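PDB 6JIG: GMP reductase from Trypanosoma brucei brucei, which probably catalyses the NADPH-dependent reductive deamination of GMP to IMP, and carries a CBS-domain pair that binds guanine nucleotides and mediates allosteric regulation accompanied by changes of oligomeric state. Local coordinates for residues Leu13-Ile21 / Gly352-Ala363. The protein carries 1 engineered substitution. Residues are numbered along the deposited sequence; the frame is centred on the assembly and turned at random.
Sequences LTYDDVLII and GGLRTSGDISKA. With 5GP (guanosine-5'-monophosphate), chain B.
The side chains of Tyr15 and Lys362 run past one another in opposing senses, the tyrosine entering between the phosphate-binding loop and helix 357-363 while the lysine extends toward residues 15-18. With CG beside its backbone N (chi1 -61°) and the rest of its chain extended, Lys362 brings NZ to two carbonyls. NZ donates to Val18 O at 2.8 Å, nearly straight along the C=O axis (166°), and to Tyr15 O at 3.0 Å from above the carbonyl plane; Val18 N reaches that same oxygen from the opposite face. A long aliphatic chain with a cationic end suits the place: CB lies near CD1 of the Tyr15 ring, and CG meets Ile20 CD1, which also rests 3.6 Å from Ser361 CB.

The Tyr15 ring has Asp359 O over one face, while Leu354 crosses it obliquely, Leu354 CD2 lying 3.4 Å from Tyr15 CE2. Small Ala363 admits the phenol OH, which is joined through an in-plane water to Gly352 O. Next along, Gly353 N donates to O1P of GMP at 3.0 Å; the positive phi angles of both residues favour glycine. Thr356 and Asp359 suit the helix start as a capping box: Asp359 N donates to Thr356 OG1, and Thr356 N returns a bond to Asp359 OD2 from above the carboxylate plane, while Arg355 N takes that oxygen's anti lone pair.

In this TIM barrel, the loop after strand 348-351 is thus joined to Tyr15 by Leu354 and the water, while the buried ammonium, gripped by two carbonyls, ties the N-terminal segment to the following helix.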
ATOM      1  N   LEU A  13      20.124  -5.579 -27.462  1.00 30.26           N
ATOM      2  CA  LEU A  13      19.717  -6.457 -26.375  1.00 29.49           C
ATOM      3  C   LEU A  13      20.500  -6.132 -25.117  1.00 32.13           C
ATOM      4  O   LEU A  13      21.679  -5.759 -25.184  1.00 32.48           O
ATOM      5  CB  LEU A  13      19.954  -7.924 -26.738  1.00 29.52           C
ATOM      6  CG  LEU A  13      19.308  -8.367 -28.046  1.00 35.43           C
ATOM      7  CD1 LEU A  13      19.725  -9.799 -28.333  1.00 36.13           C
ATOM      8  CD2 LEU A  13      17.807  -8.238 -27.959  1.00 34.08           C
ATOM      9  N   THR A  14      19.855  -6.301 -23.970  1.00 31.31           N
ATOM     10  CA  THR A  14      20.566  -6.244 -22.701  1.00 30.53           C
ATOM     11  C   THR A  14      20.575  -7.628 -22.053  1.00 31.85           C
ATOM     12  O   THR A  14      20.069  -8.606 -22.622  1.00 30.16           O
ATOM     13  CB  THR A  14      19.961  -5.189 -21.771  1.00 35.23           C
ATOM     14  OG1 THR A  14      20.874  -4.969 -20.690  1.00 43.78           O
ATOM     15  CG2 THR A  14      18.618  -5.667 -21.219  1.00 35.60           C
ATOM     16  N   TYR A  15      21.162  -7.711 -20.851  1.00 31.32           N
ATOM     17  CA  TYR A  15      21.325  -9.016 -20.204  1.00 30.14           C
ATOM     18  C   TYR A  15      19.982  -9.697 -19.991  1.00 33.02           C
ATOM     19  O   TYR A  15      19.842 -10.899 -20.246  1.00 31.86           O
ATOM     20  CB  TYR A  15      22.049  -8.879 -18.870  1.00 31.05           C
ATOM     21  CG  TYR A  15      23.439  -8.303 -19.021  1.00 34.13           C
ATOM     22  CD1 TYR A  15      24.364  -8.909 -19.861  1.00 33.34           C
ATOM     23  CD2 TYR A  15      23.815  -7.148 -18.348  1.00 35.93           C
ATOM     24  CE1 TYR A  15      25.645  -8.387 -20.008  1.00 35.22           C
ATOM     25  CE2 TYR A  15      25.112  -6.614 -18.493  1.00 32.79           C
ATOM     26  CZ  TYR A  15      26.006  -7.246 -19.327  1.00 33.83           C
ATOM     27  OH  TYR A  15      27.280  -6.758 -19.490  1.00 32.66           O
ATOM     28  N   ASP A  16      18.979  -8.943 -19.525  1.00 32.49           N
ATOM     29  CA  ASP A  16      17.659  -9.526 -19.283  1.00 32.54           C
ATOM     30  C   ASP A  16      16.946  -9.974 -20.554  1.00 34.86           C
ATOM     31  O   ASP A  16      15.866 -10.577 -20.450  1.00 34.77           O
ATOM     32  CB  ASP A  16      16.764  -8.539 -18.535  1.00 35.91           C
ATOM     33  CG  ASP A  16      17.011  -8.545 -17.049  1.00 43.96           C
ATOM     34  OD1 ASP A  16      17.751  -9.432 -16.567  1.00 41.31           O
ATOM     35  OD2 ASP A  16      16.471  -7.658 -16.359  1.00 47.95           O
ATOM     36  N   ASP A  17      17.495  -9.701 -21.739  1.00 30.27           N
ATOM     37  CA  ASP A  17      16.874 -10.172 -22.972  1.00 32.00           C
ATOM     38  C   ASP A  17      17.285 -11.589 -23.362  1.00 32.18           C
ATOM     39  O   ASP A  17      16.684 -12.153 -24.280  1.00 29.89           O
ATOM     40  CB  ASP A  17      17.209  -9.243 -24.148  1.00 30.74           C
ATOM     41  CG  ASP A  17      16.452  -7.907 -24.090  1.00 34.82           C
ATOM     42  OD1 ASP A  17      15.207  -7.925 -23.965  1.00 34.49           O
ATOM     43  OD2 ASP A  17      17.105  -6.839 -24.172  1.00 31.77           O
ATOM     44  N   VAL A  18      18.310 -12.175 -22.741  1.00 31.83           N
ATOM     45  CA  VAL A  18      18.834 -13.445 -23.233  1.00 32.36           C
ATOM     46  C   VAL A  18      19.083 -14.419 -22.086  1.00 31.70           C
ATOM     47  O   VAL A  18      19.175 -14.043 -20.915  1.00 32.25           O
ATOM     48  CB  VAL A  18      20.134 -13.256 -24.065  1.00 32.80           C
ATOM     49  CG1 VAL A  18      19.861 -12.373 -25.290  1.00 32.77           C
ATOM     50  CG2 VAL A  18      21.241 -12.636 -23.217  1.00 30.55           C
ATOM     51  N   LEU A  19      19.156 -15.696 -22.448  1.00 29.30           N
ATOM     52  CA  LEU A  19      19.692 -16.740 -21.580  1.00 30.92           C
ATOM     53  C   LEU A  19      20.816 -17.448 -22.306  1.00 30.18           C
ATOM     54  O   LEU A  19      20.846 -17.466 -23.536  1.00 31.10           O
ATOM     55  CB  LEU A  19      18.623 -17.770 -21.207  1.00 31.61           C
ATOM     56  CG  LEU A  19      17.426 -17.224 -20.452  1.00 32.23           C
ATOM     57  CD1 LEU A  19      16.354 -18.310 -20.447  1.00 35.23           C
ATOM     58  CD2 LEU A  19      17.830 -16.848 -19.031  1.00 34.67           C
ATOM     59  N   ILE A  20      21.740 -18.028 -21.535  1.00 31.55           N
ATOM     60  CA  ILE A  20      22.782 -18.893 -22.083  1.00 32.30           C
ATOM     61  C   ILE A  20      22.182 -20.266 -22.378  1.00 31.05           C
ATOM     62  O   ILE A  20      21.579 -20.889 -21.505  1.00 30.40           O
ATOM     63  CB  ILE A  20      23.958 -19.009 -21.110  1.00 30.95           C
ATOM     64  CG1 ILE A  20      24.628 -17.641 -20.941  1.00 30.23           C
ATOM     65  CG2 ILE A  20      24.961 -20.083 -21.584  1.00 32.62           C
ATOM     66  CD1 ILE A  20      25.546 -17.585 -19.698  1.00 30.42           C
ATOM     67  N   ILE A  21      22.318 -20.718 -23.613  1.00 31.46           N
ATOM     68  CA  ILE A  21      21.763 -22.018 -23.996  1.00 29.64           C
ATOM     69  C   ILE A  21      22.659 -23.108 -23.424  1.00 33.42           C
ATOM     70  O   ILE A  21      23.879 -23.078 -23.663  1.00 34.18           O
ATOM     71  CB  ILE A  21      21.683 -22.144 -25.519  1.00 31.39           C
ATOM     72  CG1 ILE A  21      20.736 -21.105 -26.126  1.00 30.81           C
ATOM     73  CG2 ILE A  21      21.201 -23.549 -25.903  1.00 32.95           C
ATOM     74  CD1 ILE A  21      20.900 -20.986 -27.641  1.00 32.14           C
ATOM     75  N   GLY A 352      28.810  -1.986 -16.038  1.00 32.01           N
ATOM     76  CA  GLY A 352      27.523  -1.404 -15.706  1.00 35.21           C
ATOM     77  C   GLY A 352      26.352  -2.327 -16.032  1.00 34.79           C
ATOM     78  O   GLY A 352      26.375  -3.097 -17.000  1.00 34.53           O
ATOM     79  N   GLY A 353      25.297  -2.218 -15.224  1.00 35.16           N
ATOM     80  CA  GLY A 353      24.063  -2.915 -15.529  1.00 34.44           C
ATOM     81  C   GLY A 353      24.017  -4.350 -15.068  1.00 35.58           C
ATOM     82  O   GLY A 353      23.029  -5.044 -15.346  1.00 35.38           O
ATOM     83  N   LEU A 354      25.040  -4.819 -14.361  1.00 31.72           N
ATOM     84  CA  LEU A 354      25.072  -6.195 -13.878  1.00 34.64           C
ATOM     85  C   LEU A 354      24.392  -6.257 -12.522  1.00 38.07           C
ATOM     86  O   LEU A 354      24.655  -5.421 -11.654  1.00 38.55           O
ATOM     87  CB  LEU A 354      26.509  -6.704 -13.781  1.00 32.55           C
ATOM     88  CG  LEU A 354      27.185  -6.694 -15.154  1.00 35.92           C
ATOM     89  CD1 LEU A 354      28.690  -6.617 -14.987  1.00 35.92           C
ATOM     90  CD2 LEU A 354      26.830  -7.935 -15.905  1.00 34.17           C
ATOM     91  N   ARG A 355      23.491  -7.227 -12.359  1.00 36.61           N
ATOM     92  CA  ARG A 355      22.694  -7.353 -11.149  1.00 36.82           C
ATOM     93  C   ARG A 355      22.879  -8.671 -10.423  1.00 38.52           C
ATOM     94  O   ARG A 355      22.646  -8.720  -9.210  1.00 37.19           O
ATOM     95  CB  ARG A 355      21.198  -7.180 -11.475  1.00 38.46           C
ATOM     96  CG  ARG A 355      20.833  -5.769 -11.948  1.00 43.13           C
ATOM     97  CD  ARG A 355      19.499  -5.778 -12.699  1.00 49.68           C
ATOM     98  N   THR A 356      23.283  -9.734 -11.123  1.00 36.79           N
ATOM     99  CA  THR A 356      23.405 -11.073 -10.559  1.00 34.78           C
ATOM    100  C   THR A 356      24.640 -11.728 -11.146  1.00 34.84           C
ATOM    101  O   THR A 356      25.189 -11.263 -12.148  1.00 34.61           O
ATOM    102  CB  THR A 356      22.188 -11.947 -10.892  1.00 35.30           C
ATOM    103  OG1 THR A 356      22.128 -12.121 -12.319  1.00 36.56           O
ATOM    104  CG2 THR A 356      20.885 -11.299 -10.415  1.00 37.96           C
ATOM    105  N   SER A 357      25.071 -12.832 -10.521  1.00 33.45           N
ATOM    106  CA  SER A 357      26.150 -13.612 -11.109  1.00 33.62           C
ATOM    107  C   SER A 357      25.759 -14.129 -12.486  1.00 35.58           C
ATOM    108  O   SER A 357      26.620 -14.258 -13.365  1.00 34.56           O
ATOM    109  CB  SER A 357      26.549 -14.775 -10.188  1.00 34.83           C
ATOM    110  OG  SER A 357      25.449 -15.623  -9.878  1.00 35.43           O
ATOM    111  N   GLY A 358      24.460 -14.390 -12.705  1.00 32.05           N
ATOM    112  CA  GLY A 358      24.013 -14.801 -14.031  1.00 32.58           C
ATOM    113  C   GLY A 358      24.338 -13.778 -15.105  1.00 32.56           C
ATOM    114  O   GLY A 358      24.708 -14.133 -16.226  1.00 31.27           O
ATOM    115  N   ASP A 359      24.204 -12.493 -14.781  1.00 30.99           N
ATOM    116  CA  ASP A 359      24.571 -11.449 -15.738  1.00 32.70           C
ATOM    117  C   ASP A 359      26.066 -11.466 -16.043  1.00 31.33           C
ATOM    118  O   ASP A 359      26.488 -11.178 -17.175  1.00 31.86           O
ATOM    119  CB  ASP A 359      24.180 -10.077 -15.193  1.00 34.19           C
ATOM    120  CG  ASP A 359      22.694  -9.929 -14.977  1.00 40.49           C
ATOM    121  OD1 ASP A 359      21.926 -10.694 -15.595  1.00 37.80           O
ATOM    122  OD2 ASP A 359      22.301  -9.037 -14.188  1.00 37.29           O
ATOM    123  N   ILE A 360      26.879 -11.785 -15.046  1.00 32.61           N
ATOM    124  CA  ILE A 360      28.318 -11.903 -15.272  1.00 32.22           C
ATOM    125  C   ILE A 360      28.615 -13.015 -16.272  1.00 30.84           C
ATOM    126  O   ILE A 360      29.427 -12.841 -17.193  1.00 30.67           O
ATOM    127  CB  ILE A 360      29.043 -12.124 -13.931  1.00 32.65           C
ATOM    128  CG1 ILE A 360      28.851 -10.899 -13.031  1.00 34.40           C
ATOM    129  CG2 ILE A 360      30.536 -12.417 -14.176  1.00 31.64           C
ATOM    130  CD1 ILE A 360      29.476 -11.046 -11.633  1.00 37.42           C
ATOM    131  N   SER A 361      27.965 -14.179 -16.113  1.00 30.99           N
ATOM    132  CA  SER A 361      28.132 -15.242 -17.104  1.00 30.53           C
ATOM    133  C   SER A 361      27.759 -14.758 -18.500  1.00 31.95           C
ATOM    134  O   SER A 361      28.438 -15.084 -19.481  1.00 30.63           O
ATOM    135  CB  SER A 361      27.290 -16.471 -16.746  1.00 29.87           C
ATOM    136  OG  SER A 361      27.524 -16.936 -15.418  1.00 34.88           O
ATOM    137  N   LYS A 362      26.666 -14.001 -18.619  1.00 30.06           N
ATOM    138  CA  LYS A 362      26.273 -13.520 -19.937  1.00 29.53           C
ATOM    139  C   LYS A 362      27.303 -12.549 -20.500  1.00 32.32           C
ATOM    140  O   LYS A 362      27.615 -12.591 -21.695  1.00 30.38           O
ATOM    141  CB  LYS A 362      24.895 -12.846 -19.866  1.00 29.03           C
ATOM    142  CG  LYS A 362      23.785 -13.793 -19.399  1.00 27.92           C
ATOM    143  CD  LYS A 362      22.425 -13.049 -19.231  1.00 28.35           C
ATOM    144  CE  LYS A 362      21.433 -13.905 -18.449  1.00 31.29           C
ATOM    145  NZ  LYS A 362      20.087 -13.219 -18.357  1.00 32.75           N
ATOM    146  N   ALA A 363      27.814 -11.646 -19.663  1.00 31.22           N
ATOM    147  CA  ALA A 363      28.791 -10.674 -20.143  1.00 30.87           C
ATOM    148  C   ALA A 363      30.047 -11.370 -20.670  1.00 30.49           C
ATOM    149  O   ALA A 363      30.540 -11.048 -21.757  1.00 31.82           O
ATOM    150  CB  ALA A 363      29.138  -9.695 -19.021  1.00 30.06           C
TER
HETATM  151  P   5GP B 601      26.471  -0.626 -11.704  1.00 39.22           P
HETATM  152  O1P 5GP B 601      25.194  -0.907 -12.479  1.00 38.83           O
HETATM  153  O2P 5GP B 601      26.244   0.151 -10.423  1.00 39.72           O
HETATM  154  O3P 5GP B 601      27.380  -1.820 -11.551  1.00 38.41           O
HETATM  155  O5' 5GP B 601      27.261   0.317 -12.722  1.00 39.27           O
HETATM  156  C5' 5GP B 601      28.406   1.069 -12.346  1.00 38.25           C
HETATM  157  C4' 5GP B 601      28.939   1.857 -13.525  1.00 37.98           C
HETATM  158  O4' 5GP B 601      28.048   2.960 -13.813  1.00 40.93           O
HETATM  159  C3' 5GP B 601      30.285   2.542 -13.326  1.00 38.54           C
HETATM  160  O3' 5GP B 601      31.390   1.654 -13.438  1.00 36.04           O
HETATM  161  C2' 5GP B 601      30.258   3.661 -14.382  1.00 40.55           C
HETATM  162  O2' 5GP B 601      30.643   3.193 -15.668  1.00 41.32           O
HETATM  163  C1' 5GP B 601      28.766   3.992 -14.463  1.00 40.90           C
HETATM  164  N9  5GP B 601      28.433   5.260 -13.805  1.00 45.05           N
HETATM  165  C8  5GP B 601      28.711   5.626 -12.544  1.00 46.66           C
HETATM  166  N7  5GP B 601      28.196   6.868 -12.347  1.00 48.87           N
HETATM  167  C5  5GP B 601      27.580   7.243 -13.494  1.00 49.64           C
HETATM  168  C6  5GP B 601      26.879   8.375 -13.889  1.00 50.31           C
HETATM  169  O6  5GP B 601      26.712   9.308 -13.076  1.00 50.91           O
HETATM  170  N1  5GP B 601      26.390   8.446 -15.137  1.00 47.19           N
HETATM  171  C2  5GP B 601      26.560   7.446 -16.014  1.00 47.37           C
HETATM  172  N2  5GP B 601      26.051   7.545 -17.263  1.00 45.84           N
HETATM  173  N3  5GP B 601      27.226   6.321 -15.659  1.00 43.14           N
HETATM  174  C4  5GP B 601      27.735   6.220 -14.409  1.00 44.07           C
HETATM  175  O   HOH W   1      28.268  -4.675 -17.955  1.00 34.35           O